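Local coordinates for protein yeast glycogen phosphorylase (Saccharomyces cerevisiae, PDB 1YGP) that belongs to the carbohydrate phosphorylase family of the GT-B clan and holds pyridoxal-5'-phosphate in a pocket within each long two-lobed chain, at residues 276-284 / 334-342; 595-603 / 834-845. All coordinates share one frame; numbering follows the deposited sequence.

Contact 1 of 2, residues 276-284 / 334-342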
loop_
_atom_site.group_PDB
_atom_site.type_symbol
_atom_site.label_atom_id
_atom_site.label_comp_id
_atom_site.label_asym_id
_atom_site.label_seq_id
_atom_site.Cartn_x
_atom_site.Cartn_y
_atom_site.Cartn_z
ATOM N N ASN A 276 20.323 -4.740 10.225
ATOM C CA ASN A 276 19.298 -4.440 9.259
ATOM C C ASN A 276 19.059 -5.512 8.213
ATOM O O ASN A 276 19.969 -6.272 7.833
ATOM C CB ASN A 276 19.700 -3.137 8.619
ATOM C CG ASN A 276 18.715 -2.642 7.582
ATOM O OD1 ASN A 276 19.024 -2.561 6.400
ATOM N ND2 ASN A 276 17.493 -2.316 7.957
ATOM N N LEU A 277 17.792 -5.590 7.805
ATOM C CA LEU A 277 17.371 -6.487 6.757
ATOM C C LEU A 277 16.912 -5.503 5.701
ATOM O O LEU A 277 16.167 -4.576 6.052
ATOM C CB LEU A 277 16.242 -7.340 7.281
ATOM C CG LEU A 277 15.599 -8.446 6.448
ATOM C CD1 LEU A 277 16.658 -9.391 5.910
ATOM C CD2 LEU A 277 14.622 -9.225 7.326
ATOM N N ARG A 278 17.408 -5.605 4.470
ATOM C CA ARG A 278 16.997 -4.702 3.425
ATOM C C ARG A 278 16.342 -5.553 2.360
ATOM O O ARG A 278 16.941 -6.485 1.806
ATOM C CB ARG A 278 18.200 -3.954 2.863
ATOM C CG ARG A 278 17.751 -3.049 1.719
ATOM C CD ARG A 278 18.763 -1.989 1.383
ATOM N NE ARG A 278 18.640 -0.892 2.325
ATOM C CZ ARG A 278 19.201 0.303 2.142
ATOM N NH1 ARG A 278 19.941 0.562 1.066
ATOM N NH2 ARG A 278 18.967 1.271 3.025
ATOM N N LEU A 279 15.082 -5.245 2.093
ATOM C CA LEU A 279 14.295 -6.026 1.164
ATOM C C LEU A 279 14.003 -5.106 -0.020
ATOM O O LEU A 279 13.953 -3.887 0.164
ATOM C CB LEU A 279 13.027 -6.469 1.886
ATOM C CG LEU A 279 13.196 -7.062 3.279
ATOM C CD1 LEU A 279 12.011 -6.649 4.110
ATOM C CD2 LEU A 279 13.356 -8.560 3.216
ATOM N N TRP A 280 13.847 -5.633 -1.227
ATOM C CA TRP A 280 13.607 -4.829 -2.394
ATOM C C TRP A 280 12.205 -5.067 -2.899
ATOM O O TRP A 280 11.721 -6.199 -2.879
ATOM C CB TRP A 280 14.576 -5.195 -3.523
ATOM C CG TRP A 280 16.045 -5.032 -3.158
ATOM C CD1 TRP A 280 16.855 -6.100 -2.830
ATOM C CD2 TRP A 280 16.674 -3.826 -3.040
ATOM N NE1 TRP A 280 17.999 -5.561 -2.489
ATOM C CE2 TRP A 280 17.944 -4.217 -2.592
ATOM C CE3 TRP A 280 16.353 -2.480 -3.230
ATOM C CZ2 TRP A 280 18.901 -3.234 -2.320
ATOM C CZ3 TRP A 280 17.320 -1.510 -2.957
ATOM C CH2 TRP A 280 18.584 -1.883 -2.501
ATOM N N GLN A 281 11.551 -4.020 -3.391
ATOM C CA GLN A 281 10.248 -4.078 -4.054
ATOM C C GLN A 281 10.507 -3.660 -5.488
ATOM O O GLN A 281 11.274 -2.699 -5.655
ATOM C CB GLN A 281 9.315 -3.096 -3.421
ATOM C CG GLN A 281 8.050 -2.799 -4.205
ATOM C CD GLN A 281 7.163 -1.903 -3.388
ATOM O OE1 GLN A 281 6.260 -2.408 -2.739
ATOM N NE2 GLN A 281 7.363 -0.592 -3.315
ATOM N N ALA A 282 9.929 -4.297 -6.508
ATOM C CA ALA A 282 10.193 -3.874 -7.875
ATOM C C ALA A 282 9.208 -2.821 -8.300
ATOM O O ALA A 282 8.022 -2.982 -8.003
ATOM C CB ALA A 282 10.039 -4.981 -8.871
ATOM N N ARG A 283 9.619 -1.740 -8.954
ATOM C CA ARG A 283 8.714 -0.691 -9.405
ATOM C C ARG A 283 8.999 -0.417 -10.877
ATOM O O ARG A 283 10.100 -0.740 -11.330
ATOM C CB ARG A 283 8.915 0.562 -8.587
ATOM C CG ARG A 283 8.312 0.387 -7.187
ATOM C CD ARG A 283 8.331 1.731 -6.474
ATOM N NE ARG A 283 8.088 1.645 -5.041
ATOM C CZ ARG A 283 8.412 2.644 -4.198
ATOM N NH1 ARG A 283 8.969 3.781 -4.632
ATOM N NH2 ARG A 283 8.240 2.491 -2.884
ATOM N N PRO A 284 8.039 0.022 -11.708
ATOM C CA PRO A 284 8.224 0.389 -13.104
ATOM C C PRO A 284 9.009 1.678 -13.263
ATOM O O PRO A 284 9.025 2.511 -12.349
ATOM C CB PRO A 284 6.842 0.513 -13.633
ATOM C CG PRO A 284 6.117 1.068 -12.426
ATOM C CD PRO A 284 6.633 0.163 -11.345
ATOM N N PHE A 334 17.236 -9.583 -10.366
ATOM C CA PHE A 334 16.818 -8.342 -9.694
ATOM C C PHE A 334 17.348 -8.189 -8.253
ATOM O O PHE A 334 17.983 -7.200 -7.877
ATOM C CB PHE A 334 15.290 -8.332 -9.751
ATOM C CG PHE A 334 14.596 -7.222 -8.982
ATOM C CD1 PHE A 334 14.552 -5.931 -9.500
ATOM C CD2 PHE A 334 14.048 -7.489 -7.726
ATOM C CE1 PHE A 334 13.976 -4.906 -8.762
ATOM C CE2 PHE A 334 13.471 -6.453 -6.991
ATOM C CZ PHE A 334 13.438 -5.158 -7.507
ATOM N N TRP A 335 17.181 -9.192 -7.418
ATOM C CA TRP A 335 17.656 -9.143 -6.058
ATOM C C TRP A 335 19.162 -9.206 -6.021
ATOM O O TRP A 335 19.723 -8.423 -5.244
ATOM C CB TRP A 335 17.005 -10.296 -5.325
ATOM C CG TRP A 335 17.658 -10.886 -4.087
ATOM C CD1 TRP A 335 17.831 -10.231 -2.888
ATOM C CD2 TRP A 335 18.054 -12.192 -4.054
ATOM N NE1 TRP A 335 18.328 -11.147 -2.086
ATOM C CE2 TRP A 335 18.476 -12.327 -2.737
ATOM C CE3 TRP A 335 18.099 -13.251 -4.955
ATOM C CZ2 TRP A 335 18.949 -13.569 -2.323
ATOM C CZ3 TRP A 335 18.577 -14.477 -4.518
ATOM C CH2 TRP A 335 18.997 -14.637 -3.211
ATOM N N CYS A 336 19.854 -10.059 -6.800
ATOM C CA CYS A 336 21.323 -10.079 -6.795
ATOM C C CYS A 336 21.978 -8.774 -7.256
ATOM O O CYS A 336 22.919 -8.256 -6.655
ATOM C CB CYS A 336 21.798 -11.197 -7.677
ATOM S SG CYS A 336 21.522 -12.751 -6.809
ATOM N N ALA A 337 21.388 -8.196 -8.287
ATOM C CA ALA A 337 21.799 -6.961 -8.899
ATOM C C ALA A 337 21.733 -5.762 -7.954
ATOM O O ALA A 337 22.750 -5.105 -7.683
ATOM C CB ALA A 337 20.898 -6.711 -10.096
ATOM N N ALA A 338 20.529 -5.476 -7.439
ATOM C CA ALA A 338 20.280 -4.369 -6.536
ATOM C C ALA A 338 21.095 -4.497 -5.250
ATOM O O ALA A 338 21.786 -3.560 -4.837
ATOM C CB ALA A 338 18.818 -4.349 -6.202
ATOM N N SER A 339 21.098 -5.673 -4.640
ATOM C CA SER A 339 21.880 -5.925 -3.454
ATOM C C SER A 339 23.368 -5.744 -3.696
ATOM O O SER A 339 24.031 -5.063 -2.913
ATOM C CB SER A 339 21.606 -7.323 -2.994
ATOM O OG SER A 339 20.233 -7.459 -2.662
ATOM N N LEU A 340 23.951 -6.268 -4.775
ATOM C CA LEU A 340 25.370 -6.052 -5.021
ATOM C C LEU A 340 25.639 -4.578 -5.220
ATOM O O LEU A 340 26.590 -4.043 -4.657
ATOM C CB LEU A 340 25.826 -6.799 -6.245
ATOM C CG LEU A 340 26.853 -7.862 -5.984
ATOM C CD1 LEU A 340 28.056 -7.236 -5.342
ATOM C CD2 LEU A 340 26.318 -8.889 -5.015
ATOM N N HIS A 341 24.758 -3.880 -5.932
ATOM C CA HIS A 341 24.894 -2.454 -6.150
ATOM C C HIS A 341 24.993 -1.691 -4.843
ATOM O O HIS A 341 25.812 -0.770 -4.705
ATOM C CB HIS A 341 23.706 -1.939 -6.921
ATOM C CG HIS A 341 23.791 -0.467 -7.277
ATOM N ND1 HIS A 341 23.887 0.587 -6.477
ATOM C CD2 HIS A 341 23.752 0.004 -8.567
ATOM C CE1 HIS A 341 23.903 1.670 -7.217
ATOM N NE2 HIS A 341 23.823 1.304 -8.468
ATOM N N ASP A 342 24.103 -2.023 -3.910
ATOM C CA ASP A 342 24.061 -1.339 -2.633
ATOM C C ASP A 342 25.321 -1.722 -1.847
ATOM O O ASP A 342 25.933 -0.846 -1.233
ATOM C CB ASP A 342 22.745 -1.744 -1.950
ATOM C CG ASP A 342 22.413 -0.946 -0.705
ATOM O OD1 ASP A 342 22.722 0.229 -0.608
ATOM O OD2 ASP A 342 21.831 -1.496 0.214
#
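Trp280 and Trp335 bring their CA atoms to 7.0 Å where strand 276-284 and helix 334-342 pass each other, the N-to-C directions of these short segments lying 125° apart. The indole of Trp280 carries most of the packing. Its CG stands anti to the carbonyl carbon (chi1 -59°), which turns the ring toward the helix and over Ala338. The Ala338 methyl then forms a CH-pi contact, CB lying 3.8 Å from the centroid of the five-membered ring and close to its normal. CG of Arg278 sits over the rim of the opposite face, so the indole is sandwiched. At the ring edge, Trp280 NE1 donates to Ser339 OG (2.9 Å, N-H...O angle 147°). That hydroxyl is oriented in turn by its own bond to Trp335 O, a carbonyl shared with Ser339 N, which comes from the other face of the carbonyl plane.

Phe334 extends the apolar patch along the strand: its CE2 is 3.9 Å from Trp280 CB, and its CZ is 3.7 Å from Ala282 CB. Beyond the other end of the indole, Arg278 NH1 pairs with Asp342 OD2 at 2.9 Å. The planes of the two charged groups are almost parallel, yet the hydrogen bond is bent and weak. Asp342 is also held by Tyr187, Arg345 and Arg346, while Arg278 NE pairs with Asp263, making a buried charge network. With Tyr187 on neighbouring strand 184-189, the geometry is that of a helix packed on the mixed sheet of a GT-B phosphorylase, tied down by an indole and an ion pair.

Contact 2 of 2, residues 595-603 / 834-845; sequences EYLDDTLFD and VDQEFHNQRSEW
Leu601 packs against Phe838 where strand 601-603 meets helix 834-840, and its side chain can be traced outward atom by atom. CB lies 3.8 Å from Phe838 CE2. With CG anti to the backbone N, the chain extends to its branch point, and the two methyls part there. CD1 settles over a face of Phe838, 3.7 Å from the ring centroid in a CH-pi contact, and it also approaches Trp845 CZ2 at 4.0 Å. The other methyl goes instead to Val834, Leu601 CD2 lying 3.9 Å from Val834 CG1. One leucine thus touches residues of both helix 834-840 and helix 842-845.

The opposite face of the Phe838 ring is occupied near its rim by NH2 of Arg842. The guanidinium is reached by a chain bent at chi2 and chi3, and its NE bonds back to Phe838 O at 2.8 Å, bridging the break between the two helices at Gln841. NH2 donates to Asp598 O (2.9 Å, N-H...O angle 142°), a bond lying in the carbonyl plane. NH1 adds a weak bond to the same oxygen and a long, weak salt bridge to Asp598 OD1.

His839 serves the next aspartate: ND1 donates to Asp599 OD1 at 3.1 Å, nearly straight at 163°. The accepting oxygen lies in the imidazole plane, but His839 meets it from above the carboxylate's own plane; the two flat groups are 72° apart.

Aromatic and aliphatic groups therefore fill the buried side, while a basic residue from each helix faces the Asp598-Asp599 turn. Asp599 probably keeps a proton on ND1 and would tend to raise the basicity of His839, which nearby Arg842 may offset. Arg842 probably stabilises Asp598 through its long salt bridge, and Asp599 more weakly from beyond salt-bridge distance.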
loop_
_atom_site.group_PDB
_atom_site.type_symbol
_atom_site.label_atom_id
_atom_site.label_comp_id
_atom_site.label_asym_id
_atom_site.label_seq_id
_atom_site.Cartn_x
_atom_site.Cartn_y
_atom_site.Cartn_z
ATOM N N GLU A 595 -10.506 -33.350 29.562
ATOM C CA GLU A 595 -10.296 -34.138 30.774
ATOM C C GLU A 595 -9.313 -35.239 30.409
ATOM O O GLU A 595 -9.375 -35.717 29.276
ATOM N N TYR A 596 -8.373 -35.680 31.237
ATOM C CA TYR A 596 -7.496 -36.772 30.818
ATOM C C TYR A 596 -6.299 -36.328 29.970
ATOM O O TYR A 596 -5.436 -37.140 29.623
ATOM N N LEU A 597 -6.163 -35.026 29.698
ATOM C CA LEU A 597 -5.054 -34.433 28.956
ATOM C C LEU A 597 -3.644 -34.816 29.420
ATOM O O LEU A 597 -2.796 -35.117 28.585
ATOM C CB LEU A 597 -5.226 -32.947 29.027
ATOM C CG LEU A 597 -4.661 -32.088 27.954
ATOM C CD1 LEU A 597 -5.341 -32.428 26.648
ATOM C CD2 LEU A 597 -4.916 -30.631 28.298
ATOM N N ASP A 598 -3.345 -34.881 30.730
ATOM C CA ASP A 598 -2.019 -35.291 31.206
ATOM C C ASP A 598 -1.687 -36.725 30.826
ATOM O O ASP A 598 -0.525 -37.117 30.848
ATOM C CB ASP A 598 -1.894 -35.184 32.732
ATOM C CG ASP A 598 -0.455 -35.176 33.272
ATOM O OD1 ASP A 598 0.455 -34.741 32.564
ATOM O OD2 ASP A 598 -0.233 -35.596 34.412
ATOM N N ASP A 599 -2.674 -37.543 30.474
ATOM C CA ASP A 599 -2.402 -38.888 30.048
ATOM C C ASP A 599 -2.657 -38.972 28.543
ATOM O O ASP A 599 -2.681 -40.072 27.976
ATOM C CB ASP A 599 -3.308 -39.807 30.863
ATOM C CG ASP A 599 -3.080 -41.302 30.650
ATOM O OD1 ASP A 599 -1.972 -41.792 30.894
ATOM O OD2 ASP A 599 -4.025 -41.969 30.222
ATOM N N THR A 600 -2.801 -37.853 27.837
ATOM C CA THR A 600 -3.003 -37.894 26.402
ATOM C C THR A 600 -1.661 -37.603 25.741
ATOM O O THR A 600 -1.108 -36.517 25.931
ATOM C CB THR A 600 -4.013 -36.836 25.967
ATOM O OG1 THR A 600 -5.203 -36.979 26.731
ATOM C CG2 THR A 600 -4.354 -37.010 24.510
ATOM N N LEU A 601 -1.080 -38.529 24.974
ATOM C CA LEU A 601 0.186 -38.252 24.308
ATOM C C LEU A 601 -0.127 -37.440 23.063
ATOM O O LEU A 601 -0.958 -37.816 22.224
ATOM C CB LEU A 601 0.921 -39.521 23.857
ATOM C CG LEU A 601 2.246 -39.374 23.102
ATOM C CD1 LEU A 601 3.420 -39.311 24.058
ATOM C CD2 LEU A 601 2.453 -40.589 22.226
ATOM N N PHE A 602 0.510 -36.282 23.004
ATOM C CA PHE A 602 0.430 -35.434 21.845
ATOM C C PHE A 602 1.597 -35.811 20.936
ATOM O O PHE A 602 2.782 -35.699 21.275
ATOM C CB PHE A 602 0.478 -33.999 22.341
ATOM C CG PHE A 602 -0.889 -33.469 22.798
ATOM C CD1 PHE A 602 -1.785 -34.252 23.536
ATOM C CD2 PHE A 602 -1.251 -32.155 22.482
ATOM C CE1 PHE A 602 -3.011 -33.721 23.945
ATOM C CE2 PHE A 602 -2.477 -31.639 22.899
ATOM C CZ PHE A 602 -3.354 -32.418 23.628
ATOM N N ASP A 603 1.246 -36.324 19.777
ATOM C CA ASP A 603 2.205 -36.823 18.829
ATOM C C ASP A 603 2.083 -35.980 17.561
ATOM O O ASP A 603 1.089 -36.165 16.832
ATOM C CB ASP A 603 1.840 -38.287 18.630
ATOM C CG ASP A 603 2.623 -39.126 17.637
ATOM O OD1 ASP A 603 3.643 -38.675 17.099
ATOM O OD2 ASP A 603 2.184 -40.252 17.403
ATOM N N VAL A 834 7.004 -46.239 22.848
ATOM C CA VAL A 834 6.653 -44.867 23.210
ATOM C C VAL A 834 5.458 -44.881 24.153
ATOM O O VAL A 834 5.521 -44.341 25.267
ATOM C CB VAL A 834 6.326 -44.045 21.911
ATOM C CG1 VAL A 834 5.686 -42.701 22.211
ATOM C CG2 VAL A 834 7.614 -43.680 21.223
ATOM N N ASP A 835 4.408 -45.578 23.715
ATOM C CA ASP A 835 3.182 -45.625 24.463
ATOM C C ASP A 835 3.346 -46.135 25.874
ATOM O O ASP A 835 2.777 -45.536 26.807
ATOM C CB ASP A 835 2.169 -46.497 23.755
ATOM C CG ASP A 835 1.438 -45.809 22.614
ATOM O OD1 ASP A 835 0.854 -44.742 22.825
ATOM O OD2 ASP A 835 1.427 -46.369 21.519
ATOM N N GLN A 836 4.139 -47.193 26.050
ATOM C CA GLN A 836 4.303 -47.747 27.380
ATOM C C GLN A 836 5.127 -46.806 28.229
ATOM O O GLN A 836 4.727 -46.507 29.358
ATOM C CB GLN A 836 5.006 -49.085 27.329
ATOM N N GLU A 837 6.228 -46.290 27.674
ATOM C CA GLU A 837 7.118 -45.338 28.319
ATOM C C GLU A 837 6.343 -44.172 28.892
ATOM O O GLU A 837 6.301 -44.011 30.105
ATOM C CB GLU A 837 8.108 -44.813 27.313
ATOM C CG GLU A 837 9.411 -45.557 27.176
ATOM C CD GLU A 837 10.389 -45.055 28.215
ATOM O OE1 GLU A 837 10.908 -43.962 28.036
ATOM O OE2 GLU A 837 10.613 -45.739 29.212
ATOM N N PHE A 838 5.635 -43.439 28.034
ATOM C CA PHE A 838 4.905 -42.245 28.415
ATOM C C PHE A 838 3.780 -42.494 29.402
ATOM O O PHE A 838 3.694 -41.819 30.426
ATOM C CB PHE A 838 4.336 -41.559 27.142
ATOM C CG PHE A 838 3.404 -40.372 27.400
ATOM C CD1 PHE A 838 3.922 -39.122 27.705
ATOM C CD2 PHE A 838 2.017 -40.549 27.349
ATOM C CE1 PHE A 838 3.053 -38.066 27.956
ATOM C CE2 PHE A 838 1.154 -39.484 27.604
ATOM C CZ PHE A 838 1.671 -38.236 27.909
ATOM N N HIS A 839 2.881 -43.430 29.116
ATOM C CA HIS A 839 1.731 -43.558 29.992
ATOM C C HIS A 839 2.073 -44.273 31.291
ATOM O O HIS A 839 1.727 -43.815 32.379
ATOM C CB HIS A 839 0.603 -44.308 29.277
ATOM C CG HIS A 839 -0.030 -43.572 28.107
ATOM N ND1 HIS A 839 -0.977 -42.643 28.096
ATOM C CD2 HIS A 839 0.284 -43.827 26.792
ATOM C CE1 HIS A 839 -1.250 -42.344 26.847
ATOM N NE2 HIS A 839 -0.487 -43.062 26.067
ATOM N N ASN A 840 2.848 -45.343 31.197
ATOM C CA ASN A 840 3.054 -46.177 32.350
ATOM C C ASN A 840 4.271 -45.826 33.149
ATOM O O ASN A 840 4.315 -46.159 34.332
ATOM C CB ASN A 840 3.159 -47.615 31.937
ATOM C CG ASN A 840 1.933 -48.075 31.172
ATOM O OD1 ASN A 840 0.796 -47.654 31.394
ATOM N ND2 ASN A 840 2.134 -48.950 30.197
ATOM N N GLN A 841 5.300 -45.204 32.587
ATOM C CA GLN A 841 6.427 -44.829 33.420
ATOM C C GLN A 841 6.989 -43.453 33.098
ATOM O O GLN A 841 8.158 -43.215 32.767
ATOM C CB GLN A 841 7.509 -45.926 33.331
ATOM C CG GLN A 841 7.925 -46.550 32.015
ATOM C CD GLN A 841 8.879 -47.729 32.220
ATOM O OE1 GLN A 841 9.339 -48.031 33.319
ATOM N NE2 GLN A 841 9.250 -48.474 31.188
ATOM N N ARG A 842 6.084 -42.508 33.346
ATOM C CA ARG A 842 6.326 -41.102 33.133
ATOM C C ARG A 842 7.560 -40.568 33.843
ATOM O O ARG A 842 8.190 -39.673 33.282
ATOM C CB ARG A 842 5.102 -40.350 33.568
ATOM C CG ARG A 842 5.078 -38.875 33.219
ATOM C CD ARG A 842 4.953 -38.578 31.725
ATOM N NE ARG A 842 3.729 -39.118 31.160
ATOM C CZ ARG A 842 2.530 -38.577 31.384
ATOM N NH1 ARG A 842 2.358 -37.474 32.138
ATOM N NH2 ARG A 842 1.483 -39.208 30.860
ATOM N N SER A 843 8.013 -41.024 35.020
ATOM C CA SER A 843 9.271 -40.517 35.579
ATOM C C SER A 843 10.485 -40.797 34.705
ATOM O O SER A 843 11.415 -39.992 34.664
ATOM C CB SER A 843 9.513 -41.112 36.946
ATOM O OG SER A 843 8.484 -40.627 37.802
ATOM N N GLU A 844 10.452 -41.906 33.962
ATOM C CA GLU A 844 11.486 -42.238 33.000
ATOM C C GLU A 844 11.316 -41.295 31.799
ATOM O O GLU A 844 12.292 -40.719 31.325
ATOM C CB GLU A 844 11.314 -43.685 32.570
ATOM N N TRP A 845 10.085 -41.045 31.332
ATOM C CA TRP A 845 9.793 -40.119 30.241
ATOM C C TRP A 845 10.295 -38.699 30.526
ATOM O O TRP A 845 10.960 -38.049 29.710
ATOM C CB TRP A 845 8.292 -40.083 30.017
ATOM C CG TRP A 845 7.913 -39.364 28.742
ATOM C CD1 TRP A 845 7.615 -38.032 28.763
ATOM C CD2 TRP A 845 7.822 -39.919 27.487
ATOM N NE1 TRP A 845 7.334 -37.733 27.524
ATOM C CE2 TRP A 845 7.440 -38.809 26.729
ATOM C CE3 TRP A 845 7.998 -41.149 26.868
ATOM C CZ2 TRP A 845 7.223 -38.907 25.354
ATOM C CZ3 TRP A 845 7.786 -41.260 25.491
ATOM C CH2 TRP A 845 7.399 -40.149 24.740
#

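How the contacts relate
From the N terminus, contact 1 closes first: the 49 residues between 276-284 and 334-342 are mainly helical and include no strand. The chain then supplies the later strands of the mixed sheet, from 361-366 to 509-511, before contact 2 opens. Its much longer loop, 230 residues, takes in the other five strands of the parallel sheet and returns through helix 820-840. The two loops therefore stand in series, neither nested nor crossed. The centres of contact 1 and contact 2 are about 51 Å apart, on opposite sides of the chain's centre. Each ties helix to a different sheet, and strand 601-606 of contact 2 leads directly to Lys607 of the pyridoxal-5'-phosphate pocket.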